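Local coordinates for protein diaminopimelate decarboxylase (Methanocaldococcus jannaschii, PDB 1TWI) that catalyses the pyridoxal phosphate-dependent decarboxylation of meso-diaminopimelate to L-lysine, the last step of lysine biosynthesis by the diaminopimelate pathway, as a homodimer, at residues Ile48-Arg53 / Thr263-Ala268; Lys52-Glu57 / Thr274-Lys279; Phe157-Asn162 / Arg226-Phe231; Gly239-Asp244 / Lys281-Asn286. One frame throughout, in Å; residues are numbered along the deposited sequence.

Contact 1: residues Ile48-Arg53 / Thr263-Ala268; sequences IEAFKR and TQKDLA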
# COMPACT_ATOMS: atom_id res chain seq x y z
N ILE A 48 19.47 -13.91 -20.67
CA ILE A 48 19.95 -13.93 -22.05
C ILE A 48 20.74 -15.19 -22.31
O ILE A 48 20.59 -15.82 -23.33
CB ILE A 48 20.84 -12.71 -22.34
CG1 ILE A 48 19.98 -11.43 -22.13
CG2 ILE A 48 21.46 -12.81 -23.78
CD1 ILE A 48 18.72 -11.35 -23.07
N GLU A 49 21.62 -15.54 -21.38
CA GLU A 49 22.45 -16.71 -21.56
C GLU A 49 21.60 -18.00 -21.56
O GLU A 49 21.81 -18.91 -22.38
CB GLU A 49 23.50 -16.77 -20.45
CG GLU A 49 24.39 -17.95 -20.59
CD GLU A 49 25.45 -17.79 -21.68
OE1 GLU A 49 26.16 -18.79 -21.90
OE2 GLU A 49 25.59 -16.68 -22.28
N ALA A 50 20.62 -18.04 -20.67
CA ALA A 50 19.79 -19.20 -20.58
C ALA A 50 18.88 -19.37 -21.80
O ALA A 50 18.65 -20.50 -22.25
CB ALA A 50 18.96 -19.15 -19.32
N PHE A 51 18.37 -18.27 -22.36
CA PHE A 51 17.44 -18.40 -23.46
C PHE A 51 17.98 -18.15 -24.88
O PHE A 51 17.25 -18.26 -25.82
CB PHE A 51 16.18 -17.52 -23.22
CG PHE A 51 15.23 -18.08 -22.18
CD1 PHE A 51 14.16 -18.87 -22.56
CD2 PHE A 51 15.44 -17.82 -20.82
CE1 PHE A 51 13.30 -19.41 -21.59
CE2 PHE A 51 14.58 -18.36 -19.83
CZ PHE A 51 13.50 -19.16 -20.21
N LYS A 52 19.27 -17.86 -25.06
CA LYS A 52 19.75 -17.60 -26.42
C LYS A 52 19.61 -18.83 -27.31
O LYS A 52 19.60 -18.74 -28.53
CB LYS A 52 21.22 -17.13 -26.40
CG LYS A 52 22.16 -18.17 -25.85
CD LYS A 52 23.58 -17.62 -25.97
CE LYS A 52 24.58 -18.36 -25.11
NZ LYS A 52 25.81 -17.47 -24.97
N ARG A 53 19.53 -19.99 -26.69
CA ARG A 53 19.31 -21.19 -27.44
C ARG A 53 18.04 -21.06 -28.33
O ARG A 53 17.95 -21.63 -29.43
CB ARG A 53 19.13 -22.35 -26.45
CG ARG A 53 18.72 -23.63 -27.08
CD ARG A 53 18.60 -24.75 -26.07
NE ARG A 53 18.04 -25.94 -26.71
CZ ARG A 53 17.33 -26.84 -26.05
NH1 ARG A 53 17.11 -26.67 -24.75
NH2 ARG A 53 16.80 -27.87 -26.68
N THR A 263 16.57 -21.75 -11.45
CA THR A 263 17.18 -20.56 -12.05
C THR A 263 16.64 -20.34 -13.43
O THR A 263 15.87 -21.14 -13.95
CB THR A 263 18.71 -20.74 -12.27
OG1 THR A 263 18.92 -21.82 -13.20
CG2 THR A 263 19.42 -21.02 -10.95
N GLN A 264 17.13 -19.29 -14.07
CA GLN A 264 16.73 -18.96 -15.43
C GLN A 264 17.05 -20.14 -16.34
O GLN A 264 16.30 -20.45 -17.28
CB GLN A 264 17.46 -17.70 -15.93
CG GLN A 264 16.98 -16.39 -15.25
CD GLN A 264 17.74 -16.04 -13.96
OE1 GLN A 264 18.20 -16.93 -13.23
NE2 GLN A 264 17.85 -14.75 -13.66
N LYS A 265 18.19 -20.77 -16.11
CA LYS A 265 18.60 -21.94 -16.91
C LYS A 265 17.59 -23.05 -16.78
O LYS A 265 17.24 -23.69 -17.79
CB LYS A 265 19.97 -22.50 -16.47
CG LYS A 265 21.10 -21.55 -16.77
CD LYS A 265 22.54 -22.16 -16.51
CE LYS A 265 23.62 -21.24 -17.10
NZ LYS A 265 25.00 -21.83 -16.92
N ASP A 266 17.13 -23.31 -15.56
CA ASP A 266 16.12 -24.35 -15.33
C ASP A 266 14.81 -23.99 -16.09
O ASP A 266 14.16 -24.85 -16.71
CB ASP A 266 15.78 -24.52 -13.85
CG ASP A 266 16.95 -25.04 -13.04
OD1 ASP A 266 17.60 -25.99 -13.54
OD2 ASP A 266 17.21 -24.51 -11.94
N LEU A 267 14.45 -22.71 -16.03
CA LEU A 267 13.26 -22.25 -16.71
C LEU A 267 13.36 -22.45 -18.24
O LEU A 267 12.42 -22.92 -18.87
CB LEU A 267 13.03 -20.76 -16.42
CG LEU A 267 11.71 -20.22 -17.01
CD1 LEU A 267 10.49 -20.85 -16.25
CD2 LEU A 267 11.72 -18.64 -16.78
N ALA A 268 14.50 -22.12 -18.83
CA ALA A 268 14.69 -22.26 -20.26
C ALA A 268 14.74 -23.72 -20.68
O ALA A 268 14.17 -24.08 -21.70
CB ALA A 268 15.97 -21.58 -20.69

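Contact 2: residues Lys52-Glu57 / Thr274-Lys279; sequences KRWEEE and TMLKYK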
# COMPACT_ATOMS: atom_id res chain seq x y z
N LYS A 52 19.27 -17.86 -25.06
CA LYS A 52 19.75 -17.60 -26.42
C LYS A 52 19.61 -18.83 -27.31
O LYS A 52 19.60 -18.74 -28.53
CB LYS A 52 21.22 -17.13 -26.40
CG LYS A 52 22.16 -18.17 -25.85
CD LYS A 52 23.58 -17.62 -25.97
CE LYS A 52 24.58 -18.36 -25.11
NZ LYS A 52 25.81 -17.47 -24.97
N ARG A 53 19.53 -19.99 -26.69
CA ARG A 53 19.31 -21.19 -27.44
C ARG A 53 18.04 -21.06 -28.33
O ARG A 53 17.95 -21.63 -29.43
CB ARG A 53 19.13 -22.35 -26.45
CG ARG A 53 18.72 -23.63 -27.08
CD ARG A 53 18.60 -24.75 -26.07
NE ARG A 53 18.04 -25.94 -26.71
CZ ARG A 53 17.33 -26.84 -26.05
NH1 ARG A 53 17.11 -26.67 -24.75
NH2 ARG A 53 16.80 -27.87 -26.68
N TRP A 54 17.01 -20.36 -27.85
CA TRP A 54 15.79 -20.21 -28.66
C TRP A 54 16.11 -19.63 -30.03
O TRP A 54 15.73 -20.20 -31.07
CB TRP A 54 14.75 -19.29 -27.97
CG TRP A 54 13.47 -19.30 -28.74
CD1 TRP A 54 12.88 -18.26 -29.45
CD2 TRP A 54 12.60 -20.41 -28.87
NE1 TRP A 54 11.67 -18.69 -30.00
CE2 TRP A 54 11.49 -20.00 -29.64
CE3 TRP A 54 12.64 -21.74 -28.38
CZ2 TRP A 54 10.44 -20.88 -29.95
CZ3 TRP A 54 11.60 -22.60 -28.70
CH2 TRP A 54 10.52 -22.17 -29.47
N GLU A 55 16.80 -18.50 -30.05
CA GLU A 55 17.16 -17.84 -31.32
C GLU A 55 18.12 -18.72 -32.11
O GLU A 55 18.01 -18.79 -33.32
CB GLU A 55 17.84 -16.46 -31.08
CG GLU A 55 18.80 -15.93 -32.25
CD GLU A 55 20.34 -15.66 -31.85
OE1 GLU A 55 21.27 -16.31 -32.42
OE2 GLU A 55 20.63 -14.80 -30.97
N GLU A 56 19.04 -19.37 -31.42
CA GLU A 56 20.03 -20.23 -32.08
C GLU A 56 19.39 -21.37 -32.83
O GLU A 56 19.78 -21.70 -33.95
CB GLU A 56 21.00 -20.83 -31.05
CG GLU A 56 21.90 -19.79 -30.40
CD GLU A 56 22.70 -20.34 -29.25
OE1 GLU A 56 22.45 -21.50 -28.80
OE2 GLU A 56 23.59 -19.58 -28.77
N GLU A 57 18.42 -22.01 -32.20
CA GLU A 57 17.80 -23.16 -32.83
C GLU A 57 16.61 -22.94 -33.73
O GLU A 57 16.37 -23.78 -34.60
CB GLU A 57 17.43 -24.18 -31.76
CG GLU A 57 18.57 -25.21 -31.47
CD GLU A 57 18.19 -26.16 -30.37
OE1 GLU A 57 17.06 -26.69 -30.44
OE2 GLU A 57 19.00 -26.39 -29.42
N THR A 274 9.91 -27.94 -24.05
CA THR A 274 8.49 -28.19 -24.20
C THR A 274 8.02 -27.63 -25.53
O THR A 274 7.35 -28.35 -26.30
CB THR A 274 7.64 -27.60 -23.07
OG1 THR A 274 7.92 -28.30 -21.86
CG2 THR A 274 6.13 -27.79 -23.37
N MET A 275 8.34 -26.37 -25.83
CA MET A 275 7.88 -25.78 -27.09
C MET A 275 8.39 -26.53 -28.34
O MET A 275 7.66 -26.63 -29.33
CB MET A 275 8.30 -24.29 -27.22
CG MET A 275 7.60 -23.39 -26.17
SD MET A 275 8.22 -21.73 -26.25
CE MET A 275 7.29 -21.23 -27.72
N LEU A 276 9.63 -27.04 -28.31
CA LEU A 276 10.14 -27.75 -29.48
C LEU A 276 9.43 -29.08 -29.80
O LEU A 276 9.56 -29.58 -30.89
CB LEU A 276 11.64 -28.00 -29.37
CG LEU A 276 12.49 -26.72 -29.44
CD1 LEU A 276 13.95 -27.09 -29.20
CD2 LEU A 276 12.36 -26.08 -30.81
N LYS A 277 8.65 -29.62 -28.86
CA LYS A 277 7.86 -30.83 -29.10
C LYS A 277 6.81 -30.55 -30.15
O LYS A 277 6.26 -31.48 -30.77
CB LYS A 277 7.10 -31.23 -27.83
CG LYS A 277 8.01 -31.81 -26.74
CD LYS A 277 7.33 -31.93 -25.40
CE LYS A 277 8.29 -32.63 -24.45
NZ LYS A 277 7.57 -33.09 -23.21
N TYR A 278 6.50 -29.26 -30.36
CA TYR A 278 5.41 -28.91 -31.29
C TYR A 278 5.83 -28.46 -32.67
O TYR A 278 4.95 -28.10 -33.48
CB TYR A 278 4.53 -27.79 -30.69
CG TYR A 278 3.90 -28.14 -29.36
CD1 TYR A 278 4.65 -28.15 -28.19
CD2 TYR A 278 2.55 -28.48 -29.28
CE1 TYR A 278 4.07 -28.49 -26.95
CE2 TYR A 278 1.95 -28.81 -28.06
CZ TYR A 278 2.72 -28.82 -26.90
OH TYR A 278 2.09 -29.18 -25.71
N LYS A 279 7.14 -28.50 -32.93
CA LYS A 279 7.72 -28.04 -34.19
C LYS A 279 7.22 -28.72 -35.45
O LYS A 279 7.41 -28.18 -36.53
CB LYS A 279 9.24 -28.11 -34.18
CG LYS A 279 9.78 -29.53 -34.23
CD LYS A 279 11.13 -29.55 -34.89
CE LYS A 279 12.25 -29.90 -33.94
NZ LYS A 279 13.45 -30.32 -34.79

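Contact 3: residues Phe157-Asn162 / Arg226-Phe231; sequences FRINPN and RKVMDF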
# COMPACT_ATOMS: atom_id res chain seq x y z
N PHE A 157 -3.30 -12.12 -27.53
CA PHE A 157 -4.42 -12.43 -26.68
C PHE A 157 -3.96 -13.10 -25.43
O PHE A 157 -3.23 -14.11 -25.50
CB PHE A 157 -5.41 -13.36 -27.47
CG PHE A 157 -6.01 -12.68 -28.65
CD1 PHE A 157 -5.27 -12.48 -29.81
CD2 PHE A 157 -7.26 -12.09 -28.54
CE1 PHE A 157 -5.77 -11.67 -30.85
CE2 PHE A 157 -7.77 -11.27 -29.58
CZ PHE A 157 -7.04 -11.06 -30.71
N ARG A 158 -4.36 -12.57 -24.28
CA ARG A 158 -3.96 -13.20 -23.01
C ARG A 158 -4.98 -14.31 -22.78
O ARG A 158 -6.16 -14.05 -22.61
CB ARG A 158 -4.02 -12.20 -21.84
CG ARG A 158 -3.73 -12.86 -20.50
CD ARG A 158 -3.64 -11.85 -19.34
NE ARG A 158 -3.16 -12.52 -18.11
CZ ARG A 158 -2.81 -11.89 -17.00
NH1 ARG A 158 -2.88 -10.56 -16.95
NH2 ARG A 158 -2.38 -12.59 -15.96
N ILE A 159 -4.52 -15.55 -22.77
CA ILE A 159 -5.40 -16.69 -22.60
C ILE A 159 -5.19 -17.38 -21.26
O ILE A 159 -4.10 -17.31 -20.68
CB ILE A 159 -5.12 -17.76 -23.69
CG1 ILE A 159 -3.64 -18.23 -23.59
CG2 ILE A 159 -5.18 -17.14 -25.11
CD1 ILE A 159 -3.25 -19.35 -24.67
N ASN A 160 -6.23 -18.09 -20.80
CA ASN A 160 -6.16 -18.88 -19.55
C ASN A 160 -6.27 -20.32 -20.06
O ASN A 160 -7.36 -20.81 -20.29
CB ASN A 160 -7.35 -18.51 -18.70
CG ASN A 160 -7.33 -17.05 -18.36
OD1 ASN A 160 -6.26 -16.46 -18.31
ND2 ASN A 160 -8.49 -16.47 -18.10
N PRO A 161 -5.13 -20.97 -20.28
CA PRO A 161 -5.02 -22.35 -20.79
C PRO A 161 -5.61 -23.35 -19.85
O PRO A 161 -5.82 -23.08 -18.66
CB PRO A 161 -3.52 -22.52 -21.04
CG PRO A 161 -2.90 -21.66 -19.98
CD PRO A 161 -3.85 -20.47 -19.76
N ASN A 162 -5.87 -24.53 -20.41
CA ASN A 162 -6.52 -25.56 -19.67
C ASN A 162 -5.51 -26.38 -18.81
O ASN A 162 -5.30 -27.56 -19.06
CB ASN A 162 -7.26 -26.44 -20.68
CG ASN A 162 -8.33 -27.30 -20.03
OD1 ASN A 162 -8.80 -28.28 -20.63
ND2 ASN A 162 -8.73 -26.93 -18.82
N ARG A 226 2.95 -26.26 -21.98
CA ARG A 226 2.26 -27.30 -22.71
C ARG A 226 0.85 -26.81 -23.12
O ARG A 226 0.44 -26.99 -24.25
CB ARG A 226 2.08 -28.53 -21.85
CG ARG A 226 3.39 -29.26 -21.44
CD ARG A 226 3.05 -30.51 -20.60
NE ARG A 226 4.22 -31.33 -20.29
CZ ARG A 226 4.18 -32.44 -19.55
NH1 ARG A 226 3.01 -32.85 -19.03
NH2 ARG A 226 5.31 -33.16 -19.38
N LYS A 227 0.12 -26.23 -22.18
CA LYS A 227 -1.27 -25.87 -22.51
C LYS A 227 -1.42 -24.67 -23.44
O LYS A 227 -2.40 -24.58 -24.22
CB LYS A 227 -2.05 -25.74 -21.21
CG LYS A 227 -2.01 -27.07 -20.39
CD LYS A 227 -2.77 -28.14 -21.18
CE LYS A 227 -2.43 -29.58 -20.70
NZ LYS A 227 -3.10 -29.92 -19.46
N VAL A 228 -0.44 -23.77 -23.39
CA VAL A 228 -0.43 -22.63 -24.29
C VAL A 228 -0.10 -23.17 -25.69
O VAL A 228 -0.78 -22.85 -26.67
CB VAL A 228 0.63 -21.56 -23.88
CG1 VAL A 228 0.80 -20.52 -25.03
CG2 VAL A 228 0.15 -20.84 -22.59
N MET A 229 0.91 -24.03 -25.80
CA MET A 229 1.22 -24.57 -27.10
C MET A 229 0.08 -25.45 -27.64
O MET A 229 -0.16 -25.48 -28.88
CB MET A 229 2.58 -25.35 -27.04
CG MET A 229 3.82 -24.42 -26.86
SD MET A 229 3.95 -23.08 -28.11
CE MET A 229 4.62 -23.98 -29.55
N ASP A 230 -0.60 -26.20 -26.76
CA ASP A 230 -1.73 -27.00 -27.23
C ASP A 230 -2.74 -26.05 -27.87
O ASP A 230 -3.40 -26.39 -28.86
CB ASP A 230 -2.45 -27.70 -26.07
CG ASP A 230 -1.68 -28.92 -25.51
OD1 ASP A 230 -0.70 -29.37 -26.11
OD2 ASP A 230 -2.12 -29.40 -24.46
N PHE A 231 -2.90 -24.86 -27.31
CA PHE A 231 -3.87 -23.92 -27.89
C PHE A 231 -3.35 -23.38 -29.24
O PHE A 231 -4.14 -23.12 -30.17
CB PHE A 231 -4.21 -22.77 -26.90
CG PHE A 231 -5.30 -21.84 -27.40
CD1 PHE A 231 -6.59 -22.31 -27.58
CD2 PHE A 231 -5.00 -20.52 -27.75
CE1 PHE A 231 -7.62 -21.47 -28.12
CE2 PHE A 231 -6.02 -19.65 -28.29
CZ PHE A 231 -7.33 -20.16 -28.46
O HOH W 1 -5.00 -24.88 -23.42

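Contact 4: residues Gly239-Asp244 / Lys281-Asn286; sequences GIEIED and KVEMPN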
# COMPACT_ATOMS: atom_id res chain seq x y z
N GLY A 239 -6.64 -22.93 -39.23
CA GLY A 239 -6.00 -22.10 -40.25
C GLY A 239 -5.40 -20.80 -39.70
O GLY A 239 -5.05 -19.89 -40.45
N ILE A 240 -5.25 -20.72 -38.37
CA ILE A 240 -4.72 -19.50 -37.75
C ILE A 240 -3.26 -19.67 -37.27
O ILE A 240 -2.98 -20.61 -36.51
CB ILE A 240 -5.67 -19.09 -36.56
CG1 ILE A 240 -7.08 -18.83 -37.12
CG2 ILE A 240 -5.10 -17.82 -35.80
CD1 ILE A 240 -8.22 -18.78 -36.02
N GLU A 241 -2.35 -18.79 -37.71
CA GLU A 241 -0.94 -18.83 -37.33
C GLU A 241 -0.60 -17.77 -36.30
O GLU A 241 -1.11 -16.64 -36.34
CB GLU A 241 -0.02 -18.61 -38.55
CG GLU A 241 -0.01 -19.77 -39.53
CD GLU A 241 1.22 -19.69 -40.45
OE1 GLU A 241 1.48 -18.58 -41.00
OE2 GLU A 241 1.94 -20.74 -40.59
N ILE A 242 0.29 -18.16 -35.40
CA ILE A 242 0.73 -17.30 -34.29
C ILE A 242 2.21 -16.86 -34.40
O ILE A 242 3.10 -17.70 -34.38
CB ILE A 242 0.48 -18.08 -32.97
CG1 ILE A 242 -1.03 -18.25 -32.77
CG2 ILE A 242 1.09 -17.32 -31.74
CD1 ILE A 242 -1.74 -16.82 -32.62
N GLU A 243 2.49 -15.56 -34.48
CA GLU A 243 3.87 -15.08 -34.62
C GLU A 243 4.68 -15.03 -33.33
O GLU A 243 5.91 -15.26 -33.34
CB GLU A 243 3.87 -13.67 -35.26
CG GLU A 243 3.32 -13.73 -36.69
CD GLU A 243 2.96 -12.39 -37.29
OE1 GLU A 243 3.56 -11.37 -36.87
OE2 GLU A 243 2.08 -12.37 -38.22
N ASP A 244 3.99 -14.75 -32.23
CA ASP A 244 4.60 -14.57 -30.91
C ASP A 244 3.92 -15.39 -29.84
O ASP A 244 2.69 -15.40 -29.78
CB ASP A 244 4.41 -13.13 -30.34
CG ASP A 244 5.13 -12.03 -31.12
OD1 ASP A 244 6.06 -12.34 -31.89
OD2 ASP A 244 4.78 -10.82 -30.91
N LYS A 281 4.01 -29.47 -35.82
CA LYS A 281 2.60 -29.09 -35.97
C LYS A 281 2.43 -27.60 -36.26
O LYS A 281 1.46 -27.19 -36.91
CB LYS A 281 1.81 -29.45 -34.70
CG LYS A 281 1.85 -30.94 -34.37
CD LYS A 281 0.59 -31.37 -33.66
CE LYS A 281 0.59 -32.88 -33.37
NZ LYS A 281 1.35 -33.15 -32.13
N VAL A 282 3.33 -26.78 -35.75
CA VAL A 282 3.22 -25.35 -35.98
C VAL A 282 4.61 -24.77 -36.13
O VAL A 282 5.61 -25.36 -35.68
CB VAL A 282 2.49 -24.59 -34.80
CG1 VAL A 282 1.13 -25.20 -34.56
CG2 VAL A 282 3.38 -24.60 -33.51
N GLU A 283 4.71 -23.63 -36.80
CA GLU A 283 6.02 -23.00 -36.90
C GLU A 283 6.42 -22.44 -35.55
O GLU A 283 5.59 -21.91 -34.83
CB GLU A 283 5.97 -21.90 -37.95
CG GLU A 283 5.58 -22.47 -39.31
CD GLU A 283 5.52 -21.41 -40.38
OE1 GLU A 283 4.74 -21.59 -41.36
OE2 GLU A 283 6.26 -20.40 -40.22
N MET A 284 7.68 -22.57 -35.19
CA MET A 284 8.11 -22.04 -33.92
C MET A 284 8.00 -20.52 -33.94
O MET A 284 8.42 -19.87 -34.88
CB MET A 284 9.52 -22.49 -33.57
CG MET A 284 9.57 -24.00 -33.31
SD MET A 284 8.77 -24.55 -31.79
CE MET A 284 7.11 -24.87 -32.36
N PRO A 285 7.44 -19.94 -32.86
CA PRO A 285 7.26 -18.48 -32.79
C PRO A 285 8.41 -17.70 -32.12
O PRO A 285 9.39 -18.29 -31.62
CB PRO A 285 5.98 -18.34 -31.97
CG PRO A 285 6.21 -19.46 -30.87
CD PRO A 285 6.76 -20.64 -31.74
N ASN A 286 8.30 -16.36 -32.15
CA ASN A 286 9.24 -15.57 -31.35
C ASN A 286 8.80 -15.88 -29.93
O ASN A 286 7.63 -16.14 -29.70
CB ASN A 286 9.07 -14.09 -31.62
CG ASN A 286 9.31 -13.77 -33.05
OD1 ASN A 286 10.41 -14.03 -33.57
ND2 ASN A 286 8.29 -13.22 -33.72
O HOH W 2 2.40 -22.11 -37.68
O HOH W 3 3.30 -20.53 -33.76

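Contact 1: residues Ile48-Arg53 / Thr263-Ala268
Phe51 carries its CG anti to its own carbonyl carbon (chi1 -74°), and this torsion starts the ring off towards the helix of Ala268, whereas Leu267 sets CG anti to the backbone N and meets the same ring from another direction. Ala268 CB sits over the centre of one face: it lies 3.4 Å from the centroid of the Phe51 ring and only 9° off the ring normal, a CH-pi contact. Leu267 CG approaches the rim in the ring plane, 3.8 Å from Phe51 CZ. The ring is thus held at a face and at an edge by two consecutive residues of one helical turn.

Beside it the backbones come close because both helices present alanine. Ala50 CB rests 3.6 Å from Gln264 O, and Ala268 CB lies 3.3 Å from Ala50 O, so methyl groups press on main-chain carbonyls as well as on each other. The axes of the two short segments approach to 8.4 Å and run nearly parallel, with a crossing angle of -16°. No hydrogen bond joins the two segments. The start of the second helix is fixed by a capping box: Thr263 N donates to Asp266 OD2 at 2.9 Å, while the return bond from Asp266 N to Thr263 OG1 is weak at 3.3 Å.

In the barrel domain, the contact joins helices 37-58 and 264-276 and reaches inward to strand 286-289, where Phe51 touches Leu287 and Leu289, and Leu267 also touches Leu289. Phe51 stacks in addition with Phe62 of strand 62-67.

Contact 2: residues Lys52-Glu57 / Thr274-Lys279
Trp54 and Met275 cross at about a right angle, the thioether passing obliquely by the six-membered ring of the indole. Met275 SD lies 4.5 Å from the centroid of that ring and 29° off its normal, which makes this a Met-aromatic contact. The methyl follows, with Met275 CE 3.8 Å from Trp54 CH2, because the methionine chain, extended at chi2, bends at chi3 (77°). Leu276 slides past the indole in the opposite direction and offers CD2 to Trp54 CZ3 at 4.1 Å. Trp54 NE1 is hydrogen-bonded to Pro285 O, so the polar edge of this buried ring is satisfied.

The pairing joins two neighbouring helices in the outer layer of the alpha/beta barrel, near the end of helix 37-58, with a type I turn from Leu276 to Lys279 in the second segment.

Nearer the surface, the Leu276 and Glu57 side chains cross at about a right angle, with Leu276 CD1 3.4 Å from Glu57 OE1 and 3.9 Å from Arg53 NH2. That charged pair is locked together: Arg53 NE donates to Glu57 OE2 at 2.9 Å with a nearly straight bond (165°), in the guanidinium plane but above the carboxylate plane. Arg53 NH2 also bonds Asn273 OD1.

Contact 3: residues Phe157-Asn162 / Arg226-Phe231
The Phe231 ring is met obliquely by Ile159, neither squarely over a face nor at the edge: Ile159 CD1 lies 3.7 Å from Phe231 CD2, and Ile159 CG2 is 4.1 Å from Phe231 CE2. Ala189 and Ile193 of helix 188-198 touch the same ring. In Ile159, chi1 (59°) sets CG1 between the backbone N and the carbonyl carbon, and the extended chi2 (179°) then carries Ile159 CD1 to Phe231 and to within 4.2 Å of Val228 CG1.

Pro161 packs beside the helix backbone, its CB 3.5 Å from Lys227 CB, while the Pro161 and Val228 side chains lie side by side, pointing the same way, with Pro161 CG nearest Val228 CG2. The lysine chain bends at chi2 and chi4 around Asn162. Lys227 NZ donates to Asn162 O at 3.3 Å, the donor tilted 23° from the carbonyl plane, and also forms a salt bridge with Glu223. A water bridges the backbones, accepting from Asn162 N (3.2 Å) and donating to Lys227 O (2.7 Å).

This is the helix-on-strand packing of an alpha/beta barrel: helix 219-237 follows strand 202-208 and lies against its parallel neighbour, strand 153-160. Strand alternation turns Ile159 to the helix layer, while adjacent Arg158 contacts pyridoxal phosphate and Cys358 of the second subunit at the active site.

Contact 4: residues Gly239-Asp244 / Lys281-Asn286
Glu243 O accepts from Asn286 N at 2.9 Å, a fairly straight bond (162°) that fixes the register of the two chains. Pro285 CB presses on the same carbonyl oxygen, 3.4 Å away from Glu243 O. The side chain of the same Asn286 adds a second link, to the next residue of the other segment: Asn286 ND2 donates to Asp244 OD1 at 3.0 Å, reaching the oxygen nearly along its C-O axis and within the amide plane, with carboxylate and amide turned 61° apart. Each group has a second grip, since Asp244 OD2 forms a salt bridge with Arg129 and Asn286 OD1 accepts from Glu61 N.

Towards the earlier ends the backbones part and waters fill in. One donates to both Ile242 O and Glu283 O, 2.9 Å from each; another accepts from Glu283 N and donates to Glu241 OE2. Glu241 OE2 lies 3.0 Å from Glu283 OE1, two acceptors with their carboxylate planes 84° apart, a closeness that may favour protonation of one carboxylate; Lys236 offers only a long, weak ion pair.

Asp244 and Asn286 form a parallel bridge where both loops become strands 244-246 and 286-289, adjacent in the barrel sheet. Asp244 continues the pairing to Val207 of strand 202-208, while Ile240 packs against helices 188-198 and 219-237.

How the contacts relate
From the N terminus, helix 37-58 opens contacts 1 and 2 from overlapping segments, and each closes a loop of more than 200 residues on helix 264-276, contact 1 at its start and contact 2 at its end. Contact 3 nests inside both loops, bringing helix 219-237 back onto strand 153-160. Contact 4 follows contact 3 in series, but it opens inside the loops of contacts 1 and 2 and closes beyond them, so it crosses both. Direct touches tie three of them together: Tyr278 OH probably bonds Asp230 OD1 between contacts 2 and 3, and Met229 packs on Met284 between contacts 3 and 4. Together they join helices 37-58 and 264-276, helix 219-237 and strand 153-160, and the starts of strands 244-246 and 286-289.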